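Local coordinates for protein CD180 antigen (Mus musculus, PDB 3T6Q) that probably cooperates with MD-1 and TLR4 in the B-cell innate immune response to bacterial lipopolysaccharide and leads to NF-kappa-B activation, at residues A[552-557]-A[577-582]; A[150-155]-A[176-181]; A[394-399]-A[419-424]. All blocks are in the same frame, centred on the assembly; numbering follows the deposited sequence.

Interaction 1: A[552-557]-A[577-582]; sequences INLRQN and QKLEDT
Asn553 carries CG anti to its backbone N (chi1 -166°), and Asp581 carries CG anti to its own carbonyl carbon (chi1 -68°). The two groups meet where Asn553 ND2 donates to Asp581 OD2 at 3.0 Å. Asn553 ND2 also donates to Glu580 OE2 at 2.8 Å, and the oxygen offers its anti lone pair. Tyr527 OH is a second partner of Glu580 OE2. At the other end of the amide, Asn553 OD1 accepts from Arg555 N at 3.0 Å and closes an Asx turn. The amide is thus held at both ends, which fixes its rotation.

Asp581 OD2 is gripped twice. Arg555 NH1 forms a salt bridge to Asp581 OD2 at 2.8 Å, with OD2 at the guanidinium edge and in its plane. Guanidinium and carboxylate planes stand 86° apart. Asn553 ND2 and Arg555 NH1 reach OD2 from opposite faces of the carboxylate. Arg555 NH2 forms a second salt bridge, to Asp584. Arg555 probably offsets part of the charge of Asp581 and Asp584.

This is the end of the leucine-rich repeat solenoid. Strand 551-553 is followed, in parallel, by the short, weakly bonded strand 579-580 of the LRRCT region. Ile552 N donates to Lys578 O at 2.8 Å, and Glu580 N donates to Ile552 O at 2.9 Å. Beyond these direct bonds a water takes over: it accepts from Leu554 N and donates to Glu580 O.

Ile552 and Leu579 point to the same side of the strands. Leu579 CD2 packs against Leu554 CD1 at 4.2 Å and lies near Ile552 CB at 4.3 Å. Helix 566-574 covers this apolar side: Trp571 touches Ile552, Phe568 touches Leu554 and Tyr572 touches Leu579.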
loop_
_atom_site.group_PDB
_atom_site.type_symbol
_atom_site.label_atom_id
_atom_site.label_comp_id
_atom_site.label_asym_id
_atom_site.label_seq_id
_atom_site.Cartn_x
_atom_site.Cartn_y
_atom_site.Cartn_z
ATOM N N ILE A 552 51.187 13.312 0.087
ATOM C CA ILE A 552 51.072 14.750 -0.109
ATOM C C ILE A 552 49.896 14.986 -1.050
ATOM O O ILE A 552 49.762 14.276 -2.071
ATOM C CB ILE A 552 52.352 15.298 -0.763
ATOM C CG1 ILE A 552 53.563 14.985 0.099
ATOM C CG2 ILE A 552 52.276 16.805 -1.004
ATOM C CD1 ILE A 552 54.640 14.350 -0.718
ATOM N N ASN A 553 49.063 15.964 -0.709
ATOM C CA ASN A 553 47.944 16.392 -1.556
ATOM C C ASN A 553 48.211 17.809 -2.070
ATOM O O ASN A 553 48.242 18.766 -1.291
ATOM C CB ASN A 553 46.607 16.337 -0.790
ATOM C CG ASN A 553 45.386 16.431 -1.708
ATOM O OD1 ASN A 553 45.411 17.126 -2.729
ATOM N ND2 ASN A 553 44.286 15.770 -1.317
ATOM N N LEU A 554 48.417 17.919 -3.386
ATOM C CA LEU A 554 48.664 19.186 -4.057
ATOM C C LEU A 554 47.548 19.553 -5.029
ATOM O O LEU A 554 47.730 20.415 -5.899
ATOM C CB LEU A 554 50.003 19.086 -4.807
ATOM C CG LEU A 554 51.235 19.197 -3.929
ATOM C CD1 LEU A 554 52.441 18.578 -4.661
ATOM C CD2 LEU A 554 51.447 20.676 -3.554
ATOM N N ARG A 555 46.383 18.913 -4.902
ATOM C CA ARG A 555 45.262 19.264 -5.775
ATOM C C ARG A 555 44.887 20.773 -5.664
ATOM O O ARG A 555 45.141 21.427 -4.628
ATOM C CB ARG A 555 44.054 18.359 -5.443
ATOM C CG ARG A 555 43.274 18.816 -4.229
ATOM C CD ARG A 555 42.147 17.830 -3.956
ATOM N NE ARG A 555 41.066 18.050 -4.891
ATOM C CZ ARG A 555 40.068 17.196 -5.102
ATOM N NH1 ARG A 555 40.000 16.068 -4.421
ATOM N NH2 ARG A 555 39.125 17.486 -5.981
ATOM N N GLN A 556 44.333 21.322 -6.760
ATOM C CA GLN A 556 43.821 22.685 -6.788
ATOM C C GLN A 556 44.902 23.711 -6.411
ATOM O O GLN A 556 44.647 24.667 -5.679
ATOM C CB GLN A 556 42.560 22.793 -5.920
ATOM C CG GLN A 556 41.352 22.119 -6.588
ATOM C CD GLN A 556 40.105 22.094 -5.721
ATOM O OE1 GLN A 556 39.845 21.119 -5.017
ATOM N NE2 GLN A 556 39.325 23.161 -5.773
ATOM N N ASN A 557 46.124 23.453 -6.875
ATOM C CA ASN A 557 47.160 24.502 -6.872
ATOM C C ASN A 557 47.470 25.010 -8.285
ATOM O O ASN A 557 47.328 24.252 -9.251
ATOM C CB ASN A 557 48.422 23.987 -6.188
ATOM C CG ASN A 557 48.299 24.049 -4.689
ATOM O OD1 ASN A 557 48.553 25.085 -4.090
ATOM N ND2 ASN A 557 47.857 22.943 -4.075
ATOM N N GLN A 577 53.060 7.281 -5.920
ATOM C CA GLN A 577 52.603 6.533 -4.744
ATOM C C GLN A 577 52.603 7.432 -3.472
ATOM O O GLN A 577 51.995 7.067 -2.457
ATOM C CB GLN A 577 53.468 5.264 -4.552
ATOM C CG GLN A 577 54.846 5.490 -3.918
ATOM C CD GLN A 577 55.881 6.140 -4.852
ATOM O OE1 GLN A 577 55.664 6.305 -6.066
ATOM N NE2 GLN A 577 57.020 6.523 -4.276
ATOM N N LYS A 578 53.314 8.568 -3.515
ATOM C CA LYS A 578 53.270 9.548 -2.412
ATOM C C LYS A 578 52.194 10.629 -2.640
ATOM O O LYS A 578 52.070 11.546 -1.847
ATOM C CB LYS A 578 54.635 10.208 -2.182
ATOM C CG LYS A 578 55.763 9.255 -1.839
ATOM C CD LYS A 578 57.051 10.012 -1.543
ATOM C CE LYS A 578 58.151 9.012 -1.291
ATOM N NZ LYS A 578 58.017 8.504 0.110
ATOM N N LEU A 579 51.404 10.522 -3.699
ATOM C CA LEU A 579 50.508 11.624 -4.053
ATOM C C LEU A 579 49.055 11.242 -3.967
ATOM O O LEU A 579 48.668 10.191 -4.461
ATOM C CB LEU A 579 50.854 12.224 -5.445
ATOM C CG LEU A 579 52.228 12.945 -5.516
ATOM C CD1 LEU A 579 52.783 12.946 -6.928
ATOM C CD2 LEU A 579 52.152 14.368 -4.985
ATOM N N GLU A 580 48.256 12.119 -3.362
ATOM C CA GLU A 580 46.820 11.931 -3.190
ATOM C C GLU A 580 46.032 12.886 -4.111
ATOM O O GLU A 580 46.432 14.036 -4.283
ATOM C CB GLU A 580 46.478 12.241 -1.723
ATOM C CG GLU A 580 45.014 12.074 -1.368
ATOM C CD GLU A 580 44.729 12.395 0.093
ATOM O OE1 GLU A 580 44.617 11.447 0.885
ATOM O OE2 GLU A 580 44.656 13.585 0.459
ATOM N N ASP A 581 44.904 12.425 -4.666
ATOM C CA ASP A 581 44.083 13.241 -5.578
ATOM C C ASP A 581 44.898 13.748 -6.808
ATOM O O ASP A 581 44.732 14.912 -7.225
ATOM C CB ASP A 581 43.448 14.427 -4.816
ATOM C CG ASP A 581 42.393 13.968 -3.796
ATOM O OD1 ASP A 581 42.009 12.798 -3.871
ATOM O OD2 ASP A 581 41.957 14.748 -2.919
ATOM N N THR A 582 45.766 12.893 -7.363
ATOM C CA THR A 582 46.471 13.220 -8.625
ATOM C C THR A 582 45.550 13.569 -9.810
ATOM O O THR A 582 45.943 14.358 -10.646
ATOM C CB THR A 582 47.456 12.137 -9.080
ATOM O OG1 THR A 582 46.744 10.926 -9.339
ATOM C CG2 THR A 582 48.504 11.917 -8.020
HETATM O O HOH W 1 48.298 15.812 -5.358
#

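Interaction 2: A[150-155]-A[176-181]; sequences FPTEKL and LQQATN
Thr152, Gln178 and Ala179 bury the most surface here. Thr152 turns OG1 between its backbone N and carbonyl carbon (chi1 61°), and from there Thr152 OG1 presses on Gln178 CB at 3.0 Å. This is a tight contact for an oxygen and a carbon. Only the base of Gln178 takes part: its first bond points toward the 150-155 segment, then the chain bends at chi2 (37°) and the carboxamide leads away.

Ala179 sits against the carbonyl of the same threonine. Ala179 CA approaches Thr152 O at 3.2 Å in a CA-H...O contact, and Ala179 CB lies 3.3 Å from Thr152 O. Thr152 O is also held within its own segment, where it accepts from Leu155 N at 3.0 Å and closes a type I turn. The other segment does likewise: Ala179 N donates to Leu176 O, closing a type I turn from Leu176 to Ala179. Two turns therefore face each other. Leu155 CB lies 4.4 Å from Ala179 CB, and the leucine side chain reaches on to Leu182 of strand 182-185. Thr152 also touches Leu146.

No direct hydrogen bond joins the segments. Water does this work at the exposed side. One water accepts from Thr180 N at 2.8 Å and lies within bonding distance of Glu153 O and Leu155 O. A second sits between Glu153 O and Gln178 O, 2.8 Å from each. Glu153 O is thus reached by both waters. Lys156 NZ donates to Thr180 O.

The two segments are equivalent return loops, leading into strands 157-159 and 182-185. Stacking of return loops from adjacent coils is characteristic of the leucine-rich repeat solenoid, here on either side of LRR 6, from the start of that repeat to the start of LRR 7.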
loop_
_atom_site.group_PDB
_atom_site.type_symbol
_atom_site.label_atom_id
_atom_site.label_comp_id
_atom_site.label_asym_id
_atom_site.label_seq_id
_atom_site.Cartn_x
_atom_site.Cartn_y
_atom_site.Cartn_z
ATOM N N PHE A 150 9.969 -20.961 8.854
ATOM C CA PHE A 150 10.975 -19.965 8.527
ATOM C C PHE A 150 12.023 -19.986 9.647
ATOM O O PHE A 150 11.669 -19.817 10.811
ATOM C CB PHE A 150 10.351 -18.578 8.340
ATOM C CG PHE A 150 11.362 -17.473 8.338
ATOM C CD1 PHE A 150 12.592 -17.632 7.661
ATOM C CD2 PHE A 150 11.107 -16.287 9.022
ATOM C CE1 PHE A 150 13.551 -16.625 7.682
ATOM C CE2 PHE A 150 12.053 -15.266 9.030
ATOM C CZ PHE A 150 13.276 -15.441 8.371
ATOM N N PRO A 151 13.311 -20.253 9.312
ATOM C CA PRO A 151 14.262 -20.323 10.433
ATOM C C PRO A 151 14.562 -18.935 11.001
ATOM O O PRO A 151 14.744 -17.957 10.269
ATOM C CB PRO A 151 15.517 -20.991 9.821
ATOM C CG PRO A 151 15.048 -21.587 8.533
ATOM C CD PRO A 151 13.948 -20.675 8.050
ATOM N N THR A 152 14.559 -18.876 12.315
ATOM C CA THR A 152 14.616 -17.621 13.018
ATOM C C THR A 152 15.919 -17.599 13.800
ATOM O O THR A 152 16.253 -16.606 14.420
ATOM C CB THR A 152 13.388 -17.470 13.943
ATOM O OG1 THR A 152 13.393 -18.521 14.909
ATOM C CG2 THR A 152 12.081 -17.557 13.149
ATOM N N GLU A 153 16.687 -18.687 13.723
ATOM C CA GLU A 153 17.845 -18.869 14.602
ATOM C C GLU A 153 18.941 -17.837 14.450
ATOM O O GLU A 153 19.585 -17.466 15.432
ATOM C CB GLU A 153 18.431 -20.282 14.425
ATOM C CG GLU A 153 17.366 -21.335 14.122
ATOM C CD GLU A 153 17.917 -22.754 14.083
ATOM O OE1 GLU A 153 19.077 -22.959 13.646
ATOM O OE2 GLU A 153 17.178 -23.679 14.486
ATOM N N LYS A 154 19.199 -17.376 13.224
ATOM C CA LYS A 154 20.217 -16.351 13.009
ATOM C C LYS A 154 19.578 -14.939 12.839
ATOM O O LYS A 154 20.277 -13.967 12.628
ATOM C CB LYS A 154 21.089 -16.719 11.799
ATOM C CG LYS A 154 21.779 -18.097 11.962
ATOM C CD LYS A 154 23.225 -17.915 12.356
ATOM C CE LYS A 154 23.543 -18.555 13.698
ATOM N NZ LYS A 154 23.805 -20.014 13.601
ATOM N N LEU A 155 18.262 -14.855 12.973
ATOM C CA LEU A 155 17.546 -13.542 12.796
ATOM C C LEU A 155 17.919 -12.552 13.905
ATOM O O LEU A 155 17.729 -12.857 15.089
ATOM C CB LEU A 155 16.037 -13.783 12.745
ATOM C CG LEU A 155 15.144 -12.654 12.231
ATOM C CD1 LEU A 155 15.469 -12.281 10.772
ATOM C CD2 LEU A 155 13.692 -13.055 12.417
ATOM N N LEU A 176 8.586 -15.960 17.198
ATOM C CA LEU A 176 9.960 -15.415 17.314
ATOM C C LEU A 176 10.845 -16.110 18.348
ATOM O O LEU A 176 11.993 -15.708 18.513
ATOM C CB LEU A 176 9.934 -13.942 17.748
ATOM C CG LEU A 176 9.087 -12.878 17.086
ATOM C CD1 LEU A 176 9.198 -11.582 17.869
ATOM C CD2 LEU A 176 9.549 -12.678 15.655
ATOM N N GLN A 177 10.319 -17.095 19.087
ATOM C CA GLN A 177 11.072 -17.666 20.245
ATOM C C GLN A 177 12.492 -18.206 19.922
ATOM O O GLN A 177 13.415 -18.067 20.737
ATOM C CB GLN A 177 10.226 -18.689 21.043
ATOM C CG GLN A 177 9.791 -19.898 20.222
ATOM C CD GLN A 177 8.822 -20.823 20.939
ATOM O OE1 GLN A 177 7.667 -20.464 21.204
ATOM N NE2 GLN A 177 9.279 -22.037 21.228
ATOM N N GLN A 178 12.678 -18.798 18.743
ATOM C CA GLN A 178 14.004 -19.320 18.364
ATOM C C GLN A 178 15.072 -18.264 18.064
ATOM O O GLN A 178 16.283 -18.544 18.124
ATOM C CB GLN A 178 13.879 -20.317 17.206
ATOM C CG GLN A 178 13.890 -21.782 17.632
ATOM C CD GLN A 178 13.155 -22.022 18.946
ATOM O OE1 GLN A 178 11.949 -21.783 19.053
ATOM N NE2 GLN A 178 13.884 -22.490 19.959
ATOM N N ALA A 179 14.646 -17.041 17.740
ATOM C CA ALA A 179 15.606 -15.979 17.514
ATOM C C ALA A 179 16.166 -15.603 18.879
ATOM O O ALA A 179 15.467 -15.759 19.885
ATOM C CB ALA A 179 14.920 -14.772 16.836
ATOM N N THR A 180 17.410 -15.142 18.936
ATOM C CA THR A 180 17.951 -14.552 20.178
ATOM C C THR A 180 18.599 -13.172 19.955
ATOM O O THR A 180 19.203 -12.906 18.908
ATOM C CB THR A 180 19.011 -15.448 20.882
ATOM O OG1 THR A 180 20.232 -15.396 20.146
ATOM C CG2 THR A 180 18.550 -16.907 21.029
ATOM N N ASN A 181 18.514 -12.307 20.968
ATOM C CA ASN A 181 19.055 -10.949 20.871
ATOM C C ASN A 181 18.397 -10.097 19.747
ATOM O O ASN A 181 19.073 -9.377 19.036
ATOM C CB ASN A 181 20.558 -11.016 20.605
ATOM C CG ASN A 181 21.341 -10.124 21.530
ATOM O OD1 ASN A 181 21.196 -10.221 22.755
ATOM N ND2 ASN A 181 22.204 -9.278 20.966
HETATM O O HOH W 2 18.789 -14.925 16.496
HETATM O O HOH W 3 18.959 -17.894 18.160
#

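Interaction 3: A[394-399]-A[419-424]; sequences EAFKEC and SPFQNL
Ser419 O takes two backbone donors from opposite faces of its carbonyl plane. Glu394 N reaches Ser419 O across the contact at 3.0 Å. Gln422 N reaches Ser419 O from within its own segment at 3.2 Å, closing a type I turn. The next carbonyl is shared too. Pro420 O accepts from Ala395 N at 2.9 Å and from a water. That water also accepts from Phe396 N and donates to Gln422 O, so one molecule ties three backbone groups together. A second water donates to Phe396 O and Asn423 O.

The side-chain bond is short and straight. Asn423 ND2 donates to Glu394 OE1 at 2.8 Å, with an N-H...O angle of 173°. The oxygen lies in the amide plane, while the nitrogen stands above the carboxylate plane, 60° out of it. Glu394 leaves its backbone pointing away from the other segment. The extended chain passes Gln422 O, 3.6 Å from Glu394 CG, before reaching the amide.

The remaining contacts are apolar. Phe396 CB meets Leu424 CD2 at 3.8 Å. Phe396 CG lies anti to the carbonyl carbon (chi1 -61°), which starts the ring out on the side of Phe421. The Phe396 and Phe421 side chains lie side by side and point the same way, with CE2 of Phe396 4.0 Å from CE1 of Phe421. Pro420 O lies at the edge of the Phe396 ring. Phenylalanines of successive repeats lying side by side are consistent with the phenylalanine spine of Toll-like receptor repeats.

Outside the two segments, Cys368 touches Phe396, and Leu448 touches Phe421 and Leu424. The loops follow strands 389-391 and 412-413 and lead into strands 404-406 and 429-431. The side chains of Phe396 and Phe421 both touch Leu405 on strand 404-406.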
loop_
_atom_site.group_PDB
_atom_site.type_symbol
_atom_site.label_atom_id
_atom_site.label_comp_id
_atom_site.label_asym_id
_atom_site.label_seq_id
_atom_site.Cartn_x
_atom_site.Cartn_y
_atom_site.Cartn_z
ATOM N N GLU A 394 44.427 28.900 33.544
ATOM C CA GLU A 394 43.883 27.739 34.269
ATOM C C GLU A 394 42.351 27.762 34.380
ATOM O O GLU A 394 41.767 27.658 35.464
ATOM C CB GLU A 394 44.530 27.561 35.634
ATOM C CG GLU A 394 44.587 26.090 35.997
ATOM C CD GLU A 394 45.254 25.859 37.334
ATOM O OE1 GLU A 394 45.613 24.694 37.621
ATOM O OE2 GLU A 394 45.394 26.842 38.091
ATOM N N ALA A 395 41.737 27.902 33.211
ATOM C CA ALA A 395 40.305 27.985 33.062
ATOM C C ALA A 395 39.590 26.653 33.352
ATOM O O ALA A 395 38.382 26.641 33.492
ATOM C CB ALA A 395 39.989 28.495 31.649
ATOM N N PHE A 396 40.342 25.544 33.462
ATOM C CA PHE A 396 39.776 24.221 33.602
ATOM C C PHE A 396 40.384 23.512 34.829
ATOM O O PHE A 396 40.506 22.297 34.858
ATOM C CB PHE A 396 39.931 23.433 32.281
ATOM C CG PHE A 396 39.209 24.086 31.106
ATOM C CD1 PHE A 396 37.846 23.850 30.892
ATOM C CD2 PHE A 396 39.876 24.972 30.254
ATOM C CE1 PHE A 396 37.170 24.474 29.828
ATOM C CE2 PHE A 396 39.220 25.597 29.211
ATOM C CZ PHE A 396 37.857 25.353 28.984
ATOM N N LYS A 397 40.704 24.300 35.856
ATOM C CA LYS A 397 41.297 23.773 37.092
ATOM C C LYS A 397 40.347 22.777 37.745
ATOM O O LYS A 397 40.797 21.788 38.305
ATOM C CB LYS A 397 41.608 24.915 38.061
ATOM C CG LYS A 397 42.389 24.423 39.277
ATOM C CD LYS A 397 42.520 25.489 40.352
ATOM C CE LYS A 397 41.331 25.399 41.293
ATOM N NZ LYS A 397 41.627 26.002 42.618
ATOM N N GLU A 398 39.037 23.023 37.649
ATOM C CA GLU A 398 38.028 22.082 38.170
ATOM C C GLU A 398 37.936 20.715 37.475
ATOM O O GLU A 398 37.376 19.777 38.060
ATOM C CB GLU A 398 36.634 22.737 38.231
ATOM C CG GLU A 398 36.528 23.878 39.244
ATOM C CD GLU A 398 36.753 23.440 40.706
ATOM O OE1 GLU A 398 37.579 24.067 41.390
ATOM O OE2 GLU A 398 36.104 22.478 41.184
ATOM N N CYS A 399 38.526 20.584 36.274
ATOM C CA CYS A 399 38.531 19.324 35.531
ATOM C C CYS A 399 39.889 18.932 35.030
ATOM O O CYS A 399 40.096 18.842 33.807
ATOM C CB CYS A 399 37.624 19.375 34.314
ATOM S SG CYS A 399 36.026 20.076 34.703
ATOM N N SER A 419 47.352 31.644 29.997
ATOM C CA SER A 419 47.441 30.218 29.650
ATOM C C SER A 419 46.187 29.456 30.109
ATOM O O SER A 419 46.201 28.810 31.141
ATOM C CB SER A 419 48.700 29.574 30.240
ATOM O OG SER A 419 49.844 30.248 29.779
ATOM N N PRO A 420 45.109 29.514 29.297
ATOM C CA PRO A 420 43.834 29.025 29.771
ATOM C C PRO A 420 43.794 27.523 29.965
ATOM O O PRO A 420 43.011 27.069 30.799
ATOM C CB PRO A 420 42.818 29.483 28.688
ATOM C CG PRO A 420 43.619 29.977 27.537
ATOM C CD PRO A 420 45.032 30.193 27.980
ATOM N N PHE A 421 44.645 26.776 29.238
ATOM C CA PHE A 421 44.649 25.293 29.293
ATOM C C PHE A 421 45.751 24.737 30.209
ATOM O O PHE A 421 46.033 23.537 30.204
ATOM C CB PHE A 421 44.813 24.728 27.865
ATOM C CG PHE A 421 43.883 25.347 26.879
ATOM C CD1 PHE A 421 42.522 25.008 26.880
ATOM C CD2 PHE A 421 44.346 26.312 25.981
ATOM C CE1 PHE A 421 41.656 25.621 25.980
ATOM C CE2 PHE A 421 43.478 26.932 25.087
ATOM C CZ PHE A 421 42.127 26.586 25.086
ATOM N N GLN A 422 46.319 25.599 31.032
ATOM C CA GLN A 422 47.396 25.225 31.951
ATOM C C GLN A 422 46.957 24.037 32.834
ATOM O O GLN A 422 45.841 24.039 33.295
ATOM C CB GLN A 422 47.680 26.431 32.840
ATOM C CG GLN A 422 48.793 26.247 33.847
ATOM C CD GLN A 422 49.169 27.561 34.512
ATOM O OE1 GLN A 422 49.820 28.396 33.904
ATOM N NE2 GLN A 422 48.739 27.752 35.757
ATOM N N ASN A 423 47.834 23.057 33.085
ATOM C CA ASN A 423 47.474 21.934 33.980
ATOM C C ASN A 423 46.295 21.064 33.441
ATOM O O ASN A 423 45.544 20.464 34.190
ATOM C CB ASN A 423 47.208 22.437 35.421
ATOM C CG ASN A 423 48.470 23.024 36.104
ATOM O OD1 ASN A 423 49.600 22.686 35.760
ATOM N ND2 ASN A 423 48.263 23.890 37.092
ATOM N N LEU A 424 46.171 20.979 32.121
ATOM C CA LEU A 424 45.361 19.931 31.520
ATOM C C LEU A 424 46.333 18.890 30.939
ATOM O O LEU A 424 46.421 18.680 29.712
ATOM C CB LEU A 424 44.442 20.494 30.431
ATOM C CG LEU A 424 43.254 21.317 30.944
ATOM C CD1 LEU A 424 42.449 21.843 29.734
ATOM C CD2 LEU A 424 42.377 20.517 31.915
HETATM O O HOH W 4 43.031 24.816 32.635
HETATM O O HOH W 5 43.303 21.481 35.554
#

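The contacts follow one another along the chain: interaction 2, then interaction 3, then interaction 1. None touches another. The centres of interactions 2 and 3 lie about 53 Å apart. Those of interactions 1 and 3 lie about 39 Å apart. Those of interactions 1 and 2 lie about 50 Å apart. Interaction 2 is on the opposite side of the chain's centre from both others. Interactions 2 and 3 join neighbouring coils through loops that lead into parallel strands. Interaction 1 joins the last coil to the LRRCT cap by pairing strands 551-553 and 579-580. Contacts of this short-range kind probably hold neighbouring coils together along the arc of this extracellular region.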